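Local coordinates for protein WlaRA, TDP-fucose-3,4-ketoisomerase (Campylobacter jejuni subsp. jejuni 81116, PDB 5TPV) that is a WxcM-like protein of the cupin clan that holds thymidine-5'-diphosphate in a pocket, at residues 1-6 with 85-90; 25-30 with 55-60; 49-54 with 116-121. All blocks are in the same frame, centred on the assembly; numbering follows the deposited sequence.

All three contacts belong to one cupin jelly-roll and all are partly buried, yet each uses different chemistry. Interactions 1 and 2 lie about 7 and 8 Å from the centre of the folded chain, centre to centre, and share a sheet, since strands 85-89 and 56-62 are neighbours in it. They also touch directly, with Y88 OH 2.4 Å from E55 OE1, probably a hydrogen bond. Interaction 1 is a ladder of backbone bonds; interaction 2 is apolar packing of a loop on that sheet. Interaction 3, farthest out with its centre about 13 Å from the chain's, pairs two strands of the other sheet, buries a carboxylate and presents aromatic residues to the ligand.

Interaction 1. Residues 1-6 with 85-90; sequences MNYTIL and KGLYID
Two neighbouring antiparallel strands of the six-stranded sheet, the first residues of strand 3-13 and strand 85-89, meet here, their axes 4.6 Å apart at closest approach. The ladder is regular. T4 and Y88 form a hydrogen-bonded pair in which T4 N reaches Y88 O at 2.9 Å on a lone pair in the carbonyl plane, and Y88 N returns the bond to T4 O. At the next such pair L6 N donates to G86 O over 2.8 Å, nearly along the C=O axis, while the return bond from G86 N to L6 O is weak. Past the end of the strands, D90 N still bonds to N2 O, and the N2 side chain adds a second link: with CG anti to the backbone N, ND2 points at D90 OD1, 2.9 Å away. That oxygen lies 3° from the amide plane and accepts on its anti lone pair, so an asparagine is well suited to tie the ladder's end to an acid.

In this cupin jelly-roll the face with Y3, I5, L87 and I89 turns to the other sheet, where I69, I67 and I78 receive it; L87 and I89 are buried there, while Y3 and I5 lie nearer the margin. Y3, its CG lodged between N and C (chi1 69°), brings CD1 to 4.0 Å from L87 CD1, and its CB meets I89 CG2. T4, L6 and Y88 occupy the reverse face. There L6 and Y88 run alongside each other, L6 CD1 4.2 Å from Y88 CB, while N2 ND2 sits at the edge of the Y88 ring. Y88 carries its hydroxyl away to E55, and K85, bent at chi4, sends NZ to the carbonyl of I79. G86, without a side chain, lies buried opposite L6.

Interaction 2. Residues 25-30 with 55-60; sequences VNCPFE and EFIFIA
The F29 ring has C27 SG over one face, 3.2 Å from the plane and near the ring margin, and I57 N at its edge, in plane. CG of F29 is lodged between N and C (chi1 49°), which sends the ring from the loop onto the beginning of strand 56-62. CD2 comes to 3.8 Å from E55 CB, CE2 lies against the backbone of F56, and CZ is 4.0 Å from I57 CG1. The E55 chain runs past the ring the other way, with the carboxylate turned 74° from the ring plane. E55 OE1 is held by the hydroxyl of Y88.

This loop, which links strands 16-21 and 33-38, packs on the six-stranded sheet of the cupin jelly-roll on the side from which I57 projects. I57 is extended (chi2 168°), so its CD1 reaches into the bend of the loop, 3.8 Å from C27 CA and 3.9 Å from P28 CD, the proline meeting it tip to tip. A branched aliphatic chain suits this apolar spot, and the compact thiol of C27 fits between I57 and the ring. A weak bond runs from F29 N to C27 SG, 3.7 Å long.

Interaction 3. Residues 49-54 with 116-121; sequences HANLNS and EKEYIY. With TYD (thymidine-5'-diphosphate), chain E.
One wall of the thymidine-5'-diphosphate pocket is built where strand 46-51 pairs antiparallel with the short strand 119-120. A50 and I120 form the hydrogen-bonded pair, and I120 N reaches A50 O at 2.8 Å in an almost straight bond. H49, Y119 and Y121 cluster toward the ligand. Y119 CE2 lies 3.5 Å above the centre of the H49 imidazole, the ring planes 49° apart. H49 NE2 donates to O2B of TYD over a short 2.5 Å, and Y119 OH donates to O2A at 2.8 Å; Y121 OH is 3.0 Å from O1A. A weak bond from H49 ND1 to N51 OD1 helps fix the imidazole's rotation.

Behind this wall E118 is buried, its chain bent at chi2 (134°). OE1 takes the backbone N-H of N53 and of S54. N51 ND2 approaches OE2 from one side of the carboxylate plane and S54 OG, also hydrogen-bonded to T112 OG1, less steeply from the other. Four donors on one buried carboxylate would be expected to favour its ionised form. N51 thus bridges glutamate and histidine, a second-shell residue whose ND2 also stands over the Y119 ring. On the opposite face I120 packs on L52 and, with A50, under helix 123-136. R33 and R46 of this chain and K14 of the second subunit complete the site, a ligand pocket in a cupin jelly-roll.

Interaction 1. Residues 1-6 with 85-90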
loop_
_atom_site.group_PDB
_atom_site.type_symbol
_atom_site.label_atom_id
_atom_site.label_comp_id
_atom_site.label_asym_id
_atom_site.label_seq_id
_atom_site.Cartn_x
_atom_site.Cartn_y
_atom_site.Cartn_z
ATOM N N MET B 1 12.357 8.102 -21.727
ATOM C CA MET B 1 12.317 7.133 -20.590
ATOM C C MET B 1 12.690 7.884 -19.306
ATOM O O MET B 1 13.770 8.521 -19.220
ATOM C CB MET B 1 13.367 6.061 -20.831
ATOM C CG MET B 1 13.238 4.869 -19.899
ATOM S SD MET B 1 11.709 3.944 -20.160
ATOM C CE MET B 1 12.362 2.727 -21.301
ATOM N N ASN B 2 11.802 7.830 -18.323
ATOM C CA ASN B 2 12.103 8.387 -17.002
ATOM C C ASN B 2 11.600 7.410 -15.934
ATOM O O ASN B 2 10.410 7.315 -15.674
ATOM C CB ASN B 2 11.456 9.754 -16.746
ATOM C CG ASN B 2 11.944 10.360 -15.404
ATOM O OD1 ASN B 2 13.108 10.206 -15.009
ATOM N ND2 ASN B 2 11.070 11.042 -14.715
ATOM N N TYR B 3 12.528 6.718 -15.301
ATOM C CA TYR B 3 12.225 5.821 -14.228
ATOM C C TYR B 3 13.387 5.808 -13.245
ATOM O O TYR B 3 14.505 6.234 -13.597
ATOM C CB TYR B 3 12.032 4.443 -14.831
ATOM C CG TYR B 3 13.267 3.785 -15.377
ATOM C CD1 TYR B 3 14.198 3.189 -14.534
ATOM C CD2 TYR B 3 13.497 3.724 -16.754
ATOM C CE1 TYR B 3 15.337 2.582 -15.036
ATOM C CE2 TYR B 3 14.623 3.106 -17.283
ATOM C CZ TYR B 3 15.567 2.533 -16.416
ATOM O OH TYR B 3 16.732 1.910 -16.882
ATOM N N THR B 4 13.148 5.260 -12.055
ATOM C CA THR B 4 14.201 5.152 -11.031
ATOM C C THR B 4 13.977 3.941 -10.142
ATOM O O THR B 4 12.882 3.728 -9.613
ATOM C CB THR B 4 14.282 6.373 -10.075
ATOM O OG1 THR B 4 14.439 7.596 -10.787
ATOM C CG2 THR B 4 15.487 6.236 -9.137
ATOM N N ILE B 5 15.027 3.147 -9.986
ATOM C CA ILE B 5 15.038 2.106 -8.988
ATOM C C ILE B 5 15.366 2.772 -7.655
ATOM O O ILE B 5 16.516 3.152 -7.415
ATOM C CB ILE B 5 15.984 0.963 -9.363
ATOM C CG1 ILE B 5 15.486 0.336 -10.674
ATOM C CG2 ILE B 5 16.034 -0.134 -8.276
ATOM C CD1 ILE B 5 16.235 -0.908 -11.084
ATOM N N LEU B 6 14.344 2.919 -6.811
ATOM C CA LEU B 6 14.506 3.423 -5.455
ATOM C C LEU B 6 15.018 2.381 -4.493
ATOM O O LEU B 6 14.781 1.186 -4.638
ATOM C CB LEU B 6 13.214 4.023 -4.940
ATOM C CG LEU B 6 12.738 5.131 -5.868
ATOM C CD1 LEU B 6 11.363 5.532 -5.427
ATOM C CD2 LEU B 6 13.639 6.364 -5.934
ATOM N N LYS B 85 13.242 -2.077 -2.232
ATOM C CA LYS B 85 13.439 -1.472 -3.535
ATOM C C LYS B 85 12.078 -1.441 -4.269
ATOM O O LYS B 85 11.184 -2.305 -4.093
ATOM C CB LYS B 85 14.528 -2.254 -4.257
ATOM C CG LYS B 85 14.128 -3.087 -5.461
ATOM C CD LYS B 85 15.316 -3.943 -5.916
ATOM C CE LYS B 85 14.979 -4.863 -7.078
ATOM N NZ LYS B 85 15.331 -4.172 -8.349
ATOM N N GLY B 86 11.898 -0.382 -5.024
ATOM C CA GLY B 86 10.805 -0.304 -5.959
ATOM C C GLY B 86 11.211 0.440 -7.206
ATOM O O GLY B 86 12.223 1.152 -7.262
ATOM N N LEU B 87 10.361 0.281 -8.203
ATOM C CA LEU B 87 10.510 0.949 -9.481
ATOM C C LEU B 87 9.519 2.057 -9.575
ATOM O O LEU B 87 8.301 1.796 -9.601
ATOM C CB LEU B 87 10.243 -0.044 -10.611
ATOM C CG LEU B 87 10.177 0.577 -12.020
ATOM C CD1 LEU B 87 11.519 1.196 -12.377
ATOM C CD2 LEU B 87 9.838 -0.535 -12.998
ATOM N N TYR B 88 10.036 3.281 -9.538
ATOM C CA TYR B 88 9.298 4.485 -9.937
ATOM C C TYR B 88 9.281 4.651 -11.468
ATOM O O TYR B 88 10.333 4.576 -12.128
ATOM C CB TYR B 88 9.962 5.709 -9.344
ATOM C CG TYR B 88 9.402 6.986 -9.927
ATOM C CD1 TYR B 88 8.226 7.520 -9.450
ATOM C CD2 TYR B 88 10.016 7.611 -11.013
ATOM C CE1 TYR B 88 7.644 8.628 -10.030
ATOM C CE2 TYR B 88 9.458 8.742 -11.600
ATOM C CZ TYR B 88 8.294 9.256 -11.099
ATOM O OH TYR B 88 7.744 10.372 -11.686
ATOM N N ILE B 89 8.111 4.876 -12.048
ATOM C CA ILE B 89 8.041 5.296 -13.434
ATOM C C ILE B 89 7.178 6.508 -13.534
ATOM O O ILE B 89 6.193 6.644 -12.835
ATOM C CB ILE B 89 7.484 4.258 -14.411
ATOM C CG1 ILE B 89 5.958 4.036 -14.249
ATOM C CG2 ILE B 89 8.270 2.982 -14.298
ATOM C CD1 ILE B 89 5.354 3.086 -15.292
ATOM N N ASP B 90 7.530 7.367 -14.478
ATOM C CA ASP B 90 6.742 8.599 -14.712
ATOM C C ASP B 90 5.526 8.259 -15.576
ATOM O O ASP B 90 5.397 7.134 -16.075
ATOM C CB ASP B 90 7.636 9.585 -15.469
ATOM C CG ASP B 90 7.309 11.051 -15.197
ATOM O OD1 ASP B 90 8.307 11.823 -15.270
ATOM O OD2 ASP B 90 6.128 11.405 -14.925
#

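Interaction 2. Residues 25-30 with 55-60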
loop_
_atom_site.group_PDB
_atom_site.type_symbol
_atom_site.label_atom_id
_atom_site.label_comp_id
_atom_site.label_asym_id
_atom_site.label_seq_id
_atom_site.Cartn_x
_atom_site.Cartn_y
_atom_site.Cartn_z
ATOM N N VAL B 25 8.542 10.843 1.284
ATOM C CA VAL B 25 9.131 9.740 2.051
ATOM C C VAL B 25 8.974 8.475 1.239
ATOM O O VAL B 25 7.872 7.938 1.116
ATOM C CB VAL B 25 8.395 9.561 3.405
ATOM C CG1 VAL B 25 9.022 8.403 4.172
ATOM C CG2 VAL B 25 8.416 10.877 4.205
ATOM N N ASN B 26 10.082 8.017 0.694
ATOM C CA ASN B 26 10.116 6.881 -0.166
ATOM C C ASN B 26 9.033 6.976 -1.262
ATOM O O ASN B 26 8.385 5.990 -1.595
ATOM C CB ASN B 26 9.946 5.592 0.645
ATOM C CG ASN B 26 11.056 5.337 1.668
ATOM O OD1 ASN B 26 12.248 5.383 1.380
ATOM N ND2 ASN B 26 10.651 4.914 2.850
ATOM N N CYS B 27 8.779 8.162 -1.782
ATOM C CA CYS B 27 7.795 8.318 -2.846
ATOM C C CYS B 27 7.796 9.786 -3.217
ATOM O O CYS B 27 7.807 10.608 -2.306
ATOM C CB CYS B 27 6.398 7.963 -2.352
ATOM S SG CYS B 27 5.049 8.205 -3.513
ATOM N N PRO B 28 7.790 10.108 -4.531
ATOM C CA PRO B 28 7.967 11.510 -4.928
ATOM C C PRO B 28 6.665 12.180 -5.198
ATOM O O PRO B 28 6.632 13.367 -5.449
ATOM C CB PRO B 28 8.794 11.412 -6.232
ATOM C CG PRO B 28 8.358 10.138 -6.810
ATOM C CD PRO B 28 8.195 9.206 -5.623
ATOM N N PHE B 29 5.571 11.446 -5.109
ATOM C CA PHE B 29 4.250 12.014 -5.398
ATOM C C PHE B 29 3.314 11.921 -4.192
ATOM O O PHE B 29 3.626 11.307 -3.172
ATOM C CB PHE B 29 3.652 11.369 -6.651
ATOM C CG PHE B 29 3.676 9.846 -6.698
ATOM C CD1 PHE B 29 2.852 9.085 -5.875
ATOM C CD2 PHE B 29 4.507 9.191 -7.577
ATOM C CE1 PHE B 29 2.858 7.704 -5.925
ATOM C CE2 PHE B 29 4.496 7.800 -7.662
ATOM C CZ PHE B 29 3.678 7.057 -6.829
ATOM N N GLU B 30 2.188 12.600 -4.307
ATOM C CA GLU B 30 1.107 12.502 -3.394
ATOM C C GLU B 30 0.347 11.189 -3.669
ATOM O O GLU B 30 -0.180 11.037 -4.775
ATOM C CB GLU B 30 0.122 13.643 -3.656
ATOM C CG GLU B 30 0.011 14.700 -2.591
ATOM C CD GLU B 30 -0.375 14.164 -1.229
ATOM O OE1 GLU B 30 -1.548 13.801 -0.963
ATOM O OE2 GLU B 30 0.571 14.141 -0.433
ATOM N N GLU B 55 1.514 8.486 -12.246
ATOM C CA GLU B 55 2.793 7.908 -11.926
ATOM C C GLU B 55 2.609 6.720 -10.944
ATOM O O GLU B 55 1.572 6.575 -10.285
ATOM C CB GLU B 55 3.634 9.016 -11.291
ATOM C CG GLU B 55 4.007 10.149 -12.217
ATOM C CD GLU B 55 4.554 11.343 -11.448
ATOM O OE1 GLU B 55 5.686 11.269 -10.882
ATOM O OE2 GLU B 55 3.823 12.353 -11.416
ATOM N N PHE B 56 3.631 5.888 -10.864
ATOM C CA PHE B 56 3.562 4.590 -10.190
ATOM C C PHE B 56 4.861 4.341 -9.449
ATOM O O PHE B 56 5.909 4.752 -9.927
ATOM C CB PHE B 56 3.342 3.433 -11.148
ATOM C CG PHE B 56 2.027 3.504 -11.819
ATOM C CD1 PHE B 56 0.883 3.160 -11.137
ATOM C CD2 PHE B 56 1.920 3.944 -13.137
ATOM C CE1 PHE B 56 -0.376 3.291 -11.699
ATOM C CE2 PHE B 56 0.658 4.062 -13.729
ATOM C CZ PHE B 56 -0.476 3.763 -13.012
ATOM N N ILE B 57 4.762 3.712 -8.274
ATOM C CA ILE B 57 5.850 2.850 -7.766
ATOM C C ILE B 57 5.410 1.385 -7.592
ATOM O O ILE B 57 4.394 1.102 -6.994
ATOM C CB ILE B 57 6.320 3.395 -6.416
ATOM C CG1 ILE B 57 6.969 4.743 -6.603
ATOM C CG2 ILE B 57 7.409 2.536 -5.781
ATOM C CD1 ILE B 57 7.193 5.463 -5.303
ATOM N N PHE B 58 6.206 0.469 -8.104
ATOM C CA PHE B 58 5.935 -0.958 -8.120
ATOM C C PHE B 58 6.914 -1.592 -7.112
ATOM O O PHE B 58 8.119 -1.337 -7.158
ATOM C CB PHE B 58 6.236 -1.579 -9.514
ATOM C CG PHE B 58 5.400 -1.024 -10.631
ATOM C CD1 PHE B 58 4.136 -1.504 -10.859
ATOM C CD2 PHE B 58 5.871 0.009 -11.437
ATOM C CE1 PHE B 58 3.331 -0.956 -11.854
ATOM C CE2 PHE B 58 5.084 0.553 -12.433
ATOM C CZ PHE B 58 3.812 0.065 -12.649
ATOM N N ILE B 59 6.399 -2.453 -6.255
ATOM C CA ILE B 59 7.188 -3.112 -5.219
ATOM C C ILE B 59 6.750 -4.564 -5.153
ATOM O O ILE B 59 5.534 -4.848 -5.063
ATOM C CB ILE B 59 6.889 -2.423 -3.871
ATOM C CG1 ILE B 59 7.096 -0.928 -3.946
ATOM C CG2 ILE B 59 7.703 -2.991 -2.718
ATOM C CD1 ILE B 59 6.502 -0.184 -2.777
ATOM N N ALA B 60 7.727 -5.480 -5.230
ATOM C CA ALA B 60 7.485 -6.859 -4.919
ATOM C C ALA B 60 7.601 -7.056 -3.416
ATOM O O ALA B 60 8.702 -7.204 -2.910
ATOM C CB ALA B 60 8.471 -7.738 -5.665
#

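Interaction 3. Residues 49-54 with 116-121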
loop_
_atom_site.group_PDB
_atom_site.type_symbol
_atom_site.label_atom_id
_atom_site.label_comp_id
_atom_site.label_asym_id
_atom_site.label_seq_id
_atom_site.Cartn_x
_atom_site.Cartn_y
_atom_site.Cartn_z
ATOM N N HIS B 49 -0.528 -1.530 -21.025
ATOM C CA HIS B 49 -1.114 -0.223 -21.258
ATOM C C HIS B 49 -0.192 0.857 -20.722
ATOM O O HIS B 49 0.714 0.597 -19.953
ATOM C CB HIS B 49 -2.484 -0.110 -20.608
ATOM C CG HIS B 49 -2.474 -0.412 -19.138
ATOM N ND1 HIS B 49 -2.145 0.528 -18.184
ATOM C CD2 HIS B 49 -2.713 -1.564 -18.458
ATOM C CE1 HIS B 49 -2.206 -0.025 -16.978
ATOM N NE2 HIS B 49 -2.562 -1.294 -17.117
ATOM N N ALA B 50 -0.496 2.082 -21.090
ATOM C CA ALA B 50 0.143 3.259 -20.544
ATOM C C ALA B 50 -0.936 4.108 -19.987
ATOM O O ALA B 50 -2.146 3.924 -20.270
ATOM C CB ALA B 50 0.907 3.995 -21.629
ATOM N N ASN B 51 -0.497 5.019 -19.130
ATOM C CA ASN B 51 -1.425 5.888 -18.409
ATOM C C ASN B 51 -1.010 7.343 -18.620
ATOM O O ASN B 51 0.195 7.724 -18.475
ATOM C CB ASN B 51 -1.508 5.539 -16.903
ATOM C CG ASN B 51 -1.999 4.112 -16.635
ATOM O OD1 ASN B 51 -1.305 3.120 -16.924
ATOM N ND2 ASN B 51 -3.178 3.999 -16.074
ATOM N N LEU B 52 -2.015 8.133 -19.017
ATOM C CA LEU B 52 -1.826 9.546 -19.402
ATOM C C LEU B 52 -1.415 10.468 -18.247
ATOM O O LEU B 52 -0.540 11.319 -18.406
ATOM C CB LEU B 52 -3.106 10.092 -20.029
ATOM C CG LEU B 52 -3.449 9.651 -21.458
ATOM C CD1 LEU B 52 -4.909 9.958 -21.723
ATOM C CD2 LEU B 52 -2.546 10.379 -22.463
ATOM N N ASN B 53 -2.001 10.245 -17.078
ATOM C CA ASN B 53 -1.699 11.052 -15.889
ATOM C C ASN B 53 -0.897 10.423 -14.753
ATOM O O ASN B 53 -0.196 11.133 -14.038
ATOM C CB ASN B 53 -3.034 11.563 -15.348
ATOM C CG ASN B 53 -3.880 12.169 -16.456
ATOM O OD1 ASN B 53 -3.343 12.927 -17.270
ATOM N ND2 ASN B 53 -5.177 11.862 -16.488
ATOM N N SER B 54 -1.075 9.132 -14.499
ATOM C CA SER B 54 -0.624 8.526 -13.255
ATOM C C SER B 54 0.862 8.238 -13.369
ATOM O O SER B 54 1.373 7.756 -14.391
ATOM C CB SER B 54 -1.348 7.208 -12.982
ATOM O OG SER B 54 -2.759 7.350 -12.896
ATOM N N GLU B 116 -10.658 5.078 -16.027
ATOM C CA GLU B 116 -10.625 4.394 -17.302
ATOM C C GLU B 116 -10.205 5.291 -18.483
ATOM O O GLU B 116 -9.555 4.799 -19.402
ATOM C CB GLU B 116 -11.961 3.748 -17.559
ATOM C CG GLU B 116 -13.037 4.765 -17.865
ATOM C CD GLU B 116 -14.451 4.187 -17.881
ATOM O OE1 GLU B 116 -14.605 3.009 -18.284
ATOM O OE2 GLU B 116 -15.411 4.919 -17.520
ATOM N N LYS B 117 -10.487 6.601 -18.412
ATOM C CA LYS B 117 -10.232 7.485 -19.532
ATOM C C LYS B 117 -8.768 7.858 -19.552
ATOM O O LYS B 117 -8.363 8.632 -20.440
ATOM C CB LYS B 117 -11.085 8.752 -19.399
ATOM C CG LYS B 117 -12.595 8.583 -19.231
ATOM C CD LYS B 117 -13.248 7.597 -20.184
ATOM C CE LYS B 117 -14.681 7.210 -19.783
ATOM N NZ LYS B 117 -15.463 8.383 -19.327
ATOM N N GLU B 118 -7.950 7.328 -18.629
ATOM C CA GLU B 118 -6.549 7.675 -18.693
ATOM C C GLU B 118 -5.675 6.635 -19.308
ATOM O O GLU B 118 -4.435 6.832 -19.463
ATOM C CB GLU B 118 -5.956 8.204 -17.380
ATOM C CG GLU B 118 -5.791 7.143 -16.295
ATOM C CD GLU B 118 -4.445 7.166 -15.581
ATOM O OE1 GLU B 118 -3.625 8.123 -15.767
ATOM O OE2 GLU B 118 -4.254 6.194 -14.797
ATOM N N TYR B 119 -6.322 5.551 -19.677
ATOM C CA TYR B 119 -5.603 4.387 -20.184
ATOM C C TYR B 119 -5.423 4.447 -21.691
ATOM O O TYR B 119 -6.362 4.732 -22.458
ATOM C CB TYR B 119 -6.432 3.112 -19.931
ATOM C CG TYR B 119 -6.354 2.512 -18.555
ATOM C CD1 TYR B 119 -6.974 3.111 -17.456
ATOM C CD2 TYR B 119 -5.662 1.348 -18.342
ATOM C CE1 TYR B 119 -6.921 2.534 -16.204
ATOM C CE2 TYR B 119 -5.607 0.745 -17.098
ATOM C CZ TYR B 119 -6.245 1.336 -16.025
ATOM O OH TYR B 119 -6.204 0.690 -14.814
ATOM N N ILE B 120 -4.227 4.086 -22.109
ATOM C CA ILE B 120 -3.977 3.795 -23.494
ATOM C C ILE B 120 -3.602 2.330 -23.620
ATOM O O ILE B 120 -2.543 1.921 -23.157
ATOM C CB ILE B 120 -2.851 4.682 -24.010
ATOM C CG1 ILE B 120 -3.221 6.126 -23.733
ATOM C CG2 ILE B 120 -2.635 4.429 -25.500
ATOM C CD1 ILE B 120 -2.009 7.002 -23.804
ATOM N N TYR B 121 -4.508 1.573 -24.241
ATOM C CA TYR B 121 -4.349 0.144 -24.453
ATOM C C TYR B 121 -3.795 -0.215 -25.828
ATOM O O TYR B 121 -3.443 -1.371 -26.084
ATOM C CB TYR B 121 -5.714 -0.526 -24.328
ATOM C CG TYR B 121 -6.248 -0.590 -22.913
ATOM C CD1 TYR B 121 -5.689 -1.466 -21.993
ATOM C CD2 TYR B 121 -7.360 0.154 -22.506
ATOM C CE1 TYR B 121 -6.208 -1.596 -20.698
ATOM C CE2 TYR B 121 -7.885 0.037 -21.208
ATOM C CZ TYR B 121 -7.310 -0.833 -20.297
ATOM O OH TYR B 121 -7.789 -0.959 -18.979
HETATM P PA TYD E . -5.724 -2.835 -15.552
HETATM O O1A TYD E . -6.490 -2.625 -16.836
HETATM O O2A TYD E . -4.798 -1.758 -15.043
HETATM O O3A TYD E . -4.884 -4.202 -15.685
HETATM P PB TYD E . -3.460 -4.360 -14.951
HETATM O O1B TYD E . -2.924 -5.671 -15.476
HETATM O O2B TYD E . -2.683 -3.145 -15.397
HETATM O O3B TYD E . -3.807 -4.374 -13.482
HETATM O "O5'" TYD E . -6.780 -3.183 -14.388
HETATM C "C5'" TYD E . -7.430 -4.452 -14.354
HETATM C "C4'" TYD E . -8.940 -4.251 -14.346
HETATM O "O4'" TYD E . -9.374 -3.907 -13.027
HETATM C "C3'" TYD E . -9.351 -3.122 -15.278
HETATM O "O3'" TYD E . -10.235 -3.617 -16.288
HETATM C "C2'" TYD E . -10.064 -2.094 -14.420
HETATM C "C1'" TYD E . -10.051 -2.648 -13.002
HETATM N N1 TYD E . -9.341 -1.723 -12.117
HETATM C C2 TYD E . -10.077 -0.900 -11.234
HETATM O O2 TYD E . -11.324 -0.976 -11.222
HETATM N N3 TYD E . -9.463 -0.040 -10.409
HETATM C C4 TYD E . -8.131 0.064 -10.399
HETATM O O4 TYD E . -7.564 0.866 -9.628
HETATM C C5 TYD E . -7.336 -0.789 -11.316
HETATM C C5M TYD E . -5.832 -0.701 -11.335
HETATM C C6 TYD E . -8.005 -1.667 -12.156
#